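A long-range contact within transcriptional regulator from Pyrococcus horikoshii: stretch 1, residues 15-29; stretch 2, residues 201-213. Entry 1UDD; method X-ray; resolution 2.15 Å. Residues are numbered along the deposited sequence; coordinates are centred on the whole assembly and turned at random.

Stretch 1, residues 15-29: QIWKKIFEHPFVVQL
Stretch 2 (201-213) SKFELAFWEMAWR

Residues 201-213 form one helix, the end of a longer one. Residues 15-21 are helical, and after a short break a second helix starts at P24, with H23 at its N-cap. Helix 15-21 runs nearly along helix 201-213, at 22° and with axes 9.4 Å apart. Helix 24-29 crosses it at 74°, at 9.3 Å. The register pairs I16 with K202, I20 with L205 and F25 with W212, with CA-CA distances of 6.9, 5.4 and 5.6 Å. Together the two stretches bury 864 Å².

At the start, W17 points its CB away, but chi1 m (-83°) and chi2 42° bring the indole edge back. W17 NE1 donates to S201 OG at 2.9 Å, nearly straight at 165°. S201 is m. I16 has chi1 105° and chi2 108°, both between wells, and its CD1 clashes with S201 O, so its placement deserves caution.

I20 is m,t. This extended rotamer carries CD1 to 3.9 Å from E204 CB, and I20 CG1 lies 4.0 Å from L205 CB. The side chain fills a hole formed by S201, E204, L205 and W208. L205 is t,p; its CD2 meets K19 CB at 3.7 Å and its CD1 meets H23 CD2 at 3.7 Å.

H23 joins both helices. Its phi/psi of -63/133° breaks the helical run, and it caps the second helix: F25 N donates to H23 ND1 at 3.2 Å. With chi1 t and chi2 -80°, the other ring nitrogen faces stretch 2, and H23 NE2 donates to E209 OE1 at 2.7 Å. E209 is t,p, which brings its carboxylate to the imidazole although the residue points away overall. E209 OE2 also forms a salt bridge with R213 NE at 3.1 Å, through charge alone. W208 CB lies over one face of the H23 ring, 3.9 Å from its centroid.

W208 is m with chi2 117°. V26 CG2 sits over its five-membered ring, 3.6 Å from the centroid; V26 is t. F25, t with chi2 99°, meets W208 obliquely, F25 CD2 to W208 CE3 at 3.4 Å, with planes at 34°. A211 CB covers one F25 face, 4.0 Å from the centroid.

W212 is t with chi2 -110°. P24 CB stands over its six-membered ring, 3.8 Å from the centroid and only 6° off the normal. The H23 edge points toward the W212 face in an offset arrangement, planes at 85°. Q28 is m,t, and this extended start takes its NE2 to 3.1 Å from W212 CH2.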

# COMPACT_ATOMS: atom_id res chain seq x y z
N GLN A 15 0.22 -29.19 15.97
CA GLN A 15 -0.12 -29.04 17.36
C GLN A 15 -1.13 -27.92 17.65
O GLN A 15 -2.02 -28.09 18.48
CB GLN A 15 1.15 -28.87 18.19
CG GLN A 15 0.95 -29.29 19.63
CD GLN A 15 -0.01 -30.47 19.77
OE1 GLN A 15 0.29 -31.60 19.35
NE2 GLN A 15 -1.19 -30.20 20.34
N ILE A 16 -1.02 -26.80 16.96
CA ILE A 16 -1.99 -25.77 17.26
C ILE A 16 -3.35 -26.07 16.61
O ILE A 16 -4.37 -25.70 17.16
CB ILE A 16 -1.46 -24.36 16.88
CG1 ILE A 16 -2.12 -23.87 15.62
CG2 ILE A 16 0.05 -24.34 16.81
CD1 ILE A 16 -3.08 -22.76 15.97
N TRP A 17 -3.36 -26.76 15.46
CA TRP A 17 -4.64 -27.10 14.84
C TRP A 17 -5.39 -28.09 15.73
O TRP A 17 -6.61 -28.04 15.84
CB TRP A 17 -4.42 -27.66 13.43
CG TRP A 17 -4.25 -26.55 12.39
CD1 TRP A 17 -3.53 -25.40 12.53
CD2 TRP A 17 -4.87 -26.47 11.10
NE1 TRP A 17 -3.66 -24.61 11.41
CE2 TRP A 17 -4.49 -25.24 10.51
CE3 TRP A 17 -5.73 -27.32 10.38
CZ2 TRP A 17 -4.92 -24.84 9.25
CZ3 TRP A 17 -6.16 -26.92 9.12
CH2 TRP A 17 -5.75 -25.69 8.56
N LYS A 18 -4.65 -28.97 16.41
CA LYS A 18 -5.26 -29.91 17.33
C LYS A 18 -5.97 -29.13 18.44
O LYS A 18 -7.11 -29.44 18.81
CB LYS A 18 -4.18 -30.83 17.91
CG LYS A 18 -4.70 -31.82 18.92
CD LYS A 18 -3.58 -32.74 19.40
CE LYS A 18 -4.06 -33.64 20.52
NZ LYS A 18 -2.94 -34.47 21.04
N LYS A 19 -5.30 -28.10 18.98
CA LYS A 19 -5.91 -27.28 20.03
C LYS A 19 -7.15 -26.57 19.46
O LYS A 19 -8.11 -26.29 20.18
CB LYS A 19 -4.93 -26.24 20.56
CG LYS A 19 -3.60 -26.79 21.08
CD LYS A 19 -2.73 -25.62 21.55
CE LYS A 19 -1.33 -26.06 21.90
NZ LYS A 19 -1.35 -27.11 22.95
N ILE A 20 -7.12 -26.25 18.17
CA ILE A 20 -8.27 -25.61 17.55
C ILE A 20 -9.42 -26.62 17.45
O ILE A 20 -10.57 -26.31 17.78
CB ILE A 20 -7.97 -25.14 16.13
CG1 ILE A 20 -6.96 -23.99 16.17
CG2 ILE A 20 -9.28 -24.75 15.43
CD1 ILE A 20 -6.53 -23.48 14.78
N PHE A 21 -9.11 -27.83 16.99
CA PHE A 21 -10.15 -28.84 16.86
C PHE A 21 -10.79 -29.18 18.22
O PHE A 21 -11.98 -29.45 18.30
CB PHE A 21 -9.61 -30.13 16.22
CG PHE A 21 -9.08 -29.94 14.82
CD1 PHE A 21 -9.75 -29.12 13.92
CD2 PHE A 21 -7.94 -30.62 14.40
CE1 PHE A 21 -9.27 -28.96 12.61
CE2 PHE A 21 -7.46 -30.47 13.11
CZ PHE A 21 -8.13 -29.64 12.20
N GLU A 22 -9.99 -29.11 19.27
CA GLU A 22 -10.46 -29.45 20.61
C GLU A 22 -10.86 -28.29 21.48
O GLU A 22 -11.17 -28.48 22.66
CB GLU A 22 -9.38 -30.27 21.33
CG GLU A 22 -8.85 -31.42 20.49
CD GLU A 22 -7.87 -32.30 21.23
OE1 GLU A 22 -7.11 -31.80 22.09
OE2 GLU A 22 -7.85 -33.52 20.93
N HIS A 23 -10.85 -27.08 20.94
CA HIS A 23 -11.24 -25.91 21.73
C HIS A 23 -12.70 -26.04 22.16
O HIS A 23 -13.58 -26.37 21.36
CB HIS A 23 -11.03 -24.63 20.92
CG HIS A 23 -11.02 -23.39 21.76
ND1 HIS A 23 -12.16 -22.78 22.21
CD2 HIS A 23 -9.99 -22.68 22.27
CE1 HIS A 23 -11.84 -21.75 22.97
NE2 HIS A 23 -10.53 -21.67 23.02
N PRO A 24 -12.98 -25.78 23.44
CA PRO A 24 -14.33 -25.85 24.01
C PRO A 24 -15.38 -25.18 23.14
O PRO A 24 -16.42 -25.77 22.84
CB PRO A 24 -14.16 -25.16 25.36
CG PRO A 24 -12.79 -25.56 25.74
CD PRO A 24 -12.00 -25.38 24.47
N PHE A 25 -15.12 -23.94 22.73
CA PHE A 25 -16.07 -23.22 21.90
C PHE A 25 -16.39 -24.00 20.64
O PHE A 25 -17.55 -24.17 20.27
CB PHE A 25 -15.52 -21.85 21.53
CG PHE A 25 -16.57 -20.91 21.00
CD1 PHE A 25 -17.13 -19.95 21.83
CD2 PHE A 25 -17.01 -21.00 19.69
CE1 PHE A 25 -18.11 -19.10 21.35
CE2 PHE A 25 -17.99 -20.15 19.20
CZ PHE A 25 -18.54 -19.20 20.04
N VAL A 26 -15.34 -24.48 19.97
CA VAL A 26 -15.52 -25.25 18.75
C VAL A 26 -16.26 -26.56 19.04
O VAL A 26 -17.28 -26.86 18.41
CB VAL A 26 -14.16 -25.59 18.08
CG1 VAL A 26 -14.37 -26.60 16.97
CG2 VAL A 26 -13.51 -24.33 17.52
N VAL A 27 -15.74 -27.33 19.99
CA VAL A 27 -16.35 -28.60 20.35
C VAL A 27 -17.81 -28.42 20.75
O VAL A 27 -18.68 -29.17 20.31
CB VAL A 27 -15.60 -29.28 21.50
CG1 VAL A 27 -16.29 -30.58 21.87
CG2 VAL A 27 -14.16 -29.57 21.09
N GLN A 28 -18.08 -27.42 21.57
CA GLN A 28 -19.45 -27.20 22.02
C GLN A 28 -20.38 -26.67 20.94
O GLN A 28 -21.58 -26.97 20.94
CB GLN A 28 -19.47 -26.25 23.22
CG GLN A 28 -19.03 -26.93 24.50
CD GLN A 28 -19.07 -26.01 25.69
OE1 GLN A 28 -19.99 -25.19 25.82
NE2 GLN A 28 -18.10 -26.14 26.57
N LEU A 29 -19.83 -25.91 20.00
CA LEU A 29 -20.64 -25.36 18.93
C LEU A 29 -21.11 -26.50 18.04
O LEU A 29 -22.27 -26.56 17.65
CB LEU A 29 -19.83 -24.36 18.08
CG LEU A 29 -20.58 -23.23 17.34
CD1 LEU A 29 -19.60 -22.54 16.40
CD2 LEU A 29 -21.76 -23.76 16.56
N SER A 201 -2.60 -19.36 12.18
CA SER A 201 -3.17 -20.47 12.94
C SER A 201 -3.32 -20.08 14.41
O SER A 201 -4.32 -20.42 15.05
CB SER A 201 -2.29 -21.72 12.80
OG SER A 201 -2.18 -22.11 11.44
N LYS A 202 -2.32 -19.38 14.94
CA LYS A 202 -2.39 -18.93 16.34
C LYS A 202 -3.55 -17.96 16.50
O LYS A 202 -4.30 -18.03 17.48
CB LYS A 202 -1.09 -18.27 16.77
CG LYS A 202 0.07 -19.24 16.92
CD LYS A 202 1.22 -18.54 17.60
CE LYS A 202 2.39 -19.47 17.81
NZ LYS A 202 3.48 -18.77 18.55
N PHE A 203 -3.70 -17.04 15.54
CA PHE A 203 -4.81 -16.09 15.62
C PHE A 203 -6.14 -16.82 15.61
O PHE A 203 -7.06 -16.43 16.32
CB PHE A 203 -4.77 -15.11 14.45
CG PHE A 203 -3.85 -13.94 14.66
CD1 PHE A 203 -4.01 -13.10 15.77
CD2 PHE A 203 -2.85 -13.64 13.74
CE1 PHE A 203 -3.18 -11.99 15.95
CE2 PHE A 203 -2.02 -12.53 13.91
CZ PHE A 203 -2.18 -11.70 15.02
N GLU A 204 -6.26 -17.86 14.80
CA GLU A 204 -7.50 -18.63 14.74
C GLU A 204 -7.83 -19.19 16.12
O GLU A 204 -8.98 -19.12 16.57
CB GLU A 204 -7.38 -19.78 13.73
CG GLU A 204 -7.62 -19.40 12.27
CD GLU A 204 -8.99 -18.76 12.03
OE1 GLU A 204 -9.95 -19.13 12.74
OE2 GLU A 204 -9.11 -17.91 11.12
N LEU A 205 -6.84 -19.77 16.78
CA LEU A 205 -7.03 -20.35 18.10
C LEU A 205 -7.40 -19.24 19.07
O LEU A 205 -8.33 -19.38 19.87
CB LEU A 205 -5.74 -21.07 18.55
CG LEU A 205 -5.72 -21.75 19.92
CD1 LEU A 205 -6.95 -22.61 20.11
CD2 LEU A 205 -4.45 -22.59 20.03
N ALA A 206 -6.69 -18.13 18.97
CA ALA A 206 -6.93 -16.98 19.84
C ALA A 206 -8.34 -16.45 19.63
O ALA A 206 -8.99 -16.00 20.58
CB ALA A 206 -5.91 -15.87 19.54
N PHE A 207 -8.81 -16.51 18.39
CA PHE A 207 -10.14 -16.01 18.09
C PHE A 207 -11.21 -16.84 18.80
O PHE A 207 -12.17 -16.30 19.35
CB PHE A 207 -10.39 -16.03 16.58
CG PHE A 207 -11.36 -14.99 16.11
CD1 PHE A 207 -10.94 -13.68 15.85
CD2 PHE A 207 -12.70 -15.31 15.89
CE1 PHE A 207 -11.84 -12.71 15.37
CE2 PHE A 207 -13.61 -14.36 15.42
CZ PHE A 207 -13.17 -13.05 15.16
N TRP A 208 -11.06 -18.16 18.76
CA TRP A 208 -12.03 -19.02 19.42
C TRP A 208 -11.95 -18.75 20.91
O TRP A 208 -12.97 -18.66 21.59
CB TRP A 208 -11.75 -20.50 19.13
CG TRP A 208 -11.99 -20.86 17.70
CD1 TRP A 208 -11.06 -21.31 16.80
CD2 TRP A 208 -13.24 -20.81 17.00
NE1 TRP A 208 -11.66 -21.54 15.59
CE2 TRP A 208 -12.99 -21.24 15.68
CE3 TRP A 208 -14.55 -20.44 17.37
CZ2 TRP A 208 -14.01 -21.32 14.71
CZ3 TRP A 208 -15.55 -20.52 16.41
CH2 TRP A 208 -15.28 -20.95 15.09
N GLU A 209 -10.73 -18.60 21.41
CA GLU A 209 -10.51 -18.36 22.82
C GLU A 209 -11.20 -17.09 23.30
O GLU A 209 -11.82 -17.08 24.36
CB GLU A 209 -9.01 -18.28 23.11
CG GLU A 209 -8.66 -18.12 24.59
CD GLU A 209 -9.27 -19.20 25.47
OE1 GLU A 209 -9.29 -20.37 25.04
OE2 GLU A 209 -9.73 -18.87 26.60
N MET A 210 -11.09 -16.01 22.53
CA MET A 210 -11.72 -14.77 22.94
C MET A 210 -13.24 -14.87 22.80
O MET A 210 -13.98 -14.19 23.51
CB MET A 210 -11.18 -13.59 22.12
CG MET A 210 -11.68 -13.52 20.72
SD MET A 210 -13.12 -12.49 20.59
CE MET A 210 -13.35 -12.58 18.78
N ALA A 211 -13.70 -15.72 21.89
CA ALA A 211 -15.13 -15.91 21.71
C ALA A 211 -15.62 -16.70 22.93
O ALA A 211 -16.75 -16.54 23.37
CB ALA A 211 -15.40 -16.68 20.43
N TRP A 212 -14.76 -17.56 23.45
CA TRP A 212 -15.09 -18.38 24.61
C TRP A 212 -15.10 -17.51 25.86
O TRP A 212 -15.98 -17.65 26.72
CB TRP A 212 -14.06 -19.51 24.76
CG TRP A 212 -14.32 -20.41 25.93
CD1 TRP A 212 -13.57 -20.51 27.08
CD2 TRP A 212 -15.41 -21.33 26.09
NE1 TRP A 212 -14.13 -21.43 27.93
CE2 TRP A 212 -15.26 -21.95 27.35
CE3 TRP A 212 -16.50 -21.69 25.28
CZ2 TRP A 212 -16.16 -22.91 27.82
CZ3 TRP A 212 -17.40 -22.66 25.75
CH2 TRP A 212 -17.22 -23.25 27.01
N ARG A 213 -14.13 -16.60 25.96
CA ARG A 213 -14.03 -15.69 27.09
C ARG A 213 -15.02 -14.54 27.03
O ARG A 213 -15.35 -13.95 28.05
CB ARG A 213 -12.61 -15.14 27.18
CG ARG A 213 -11.59 -16.17 27.60
CD ARG A 213 -10.22 -15.53 27.73
NE ARG A 213 -9.26 -16.41 28.40
CZ ARG A 213 -9.42 -16.89 29.63
NH1 ARG A 213 -10.51 -16.59 30.33
NH2 ARG A 213 -8.49 -17.68 30.16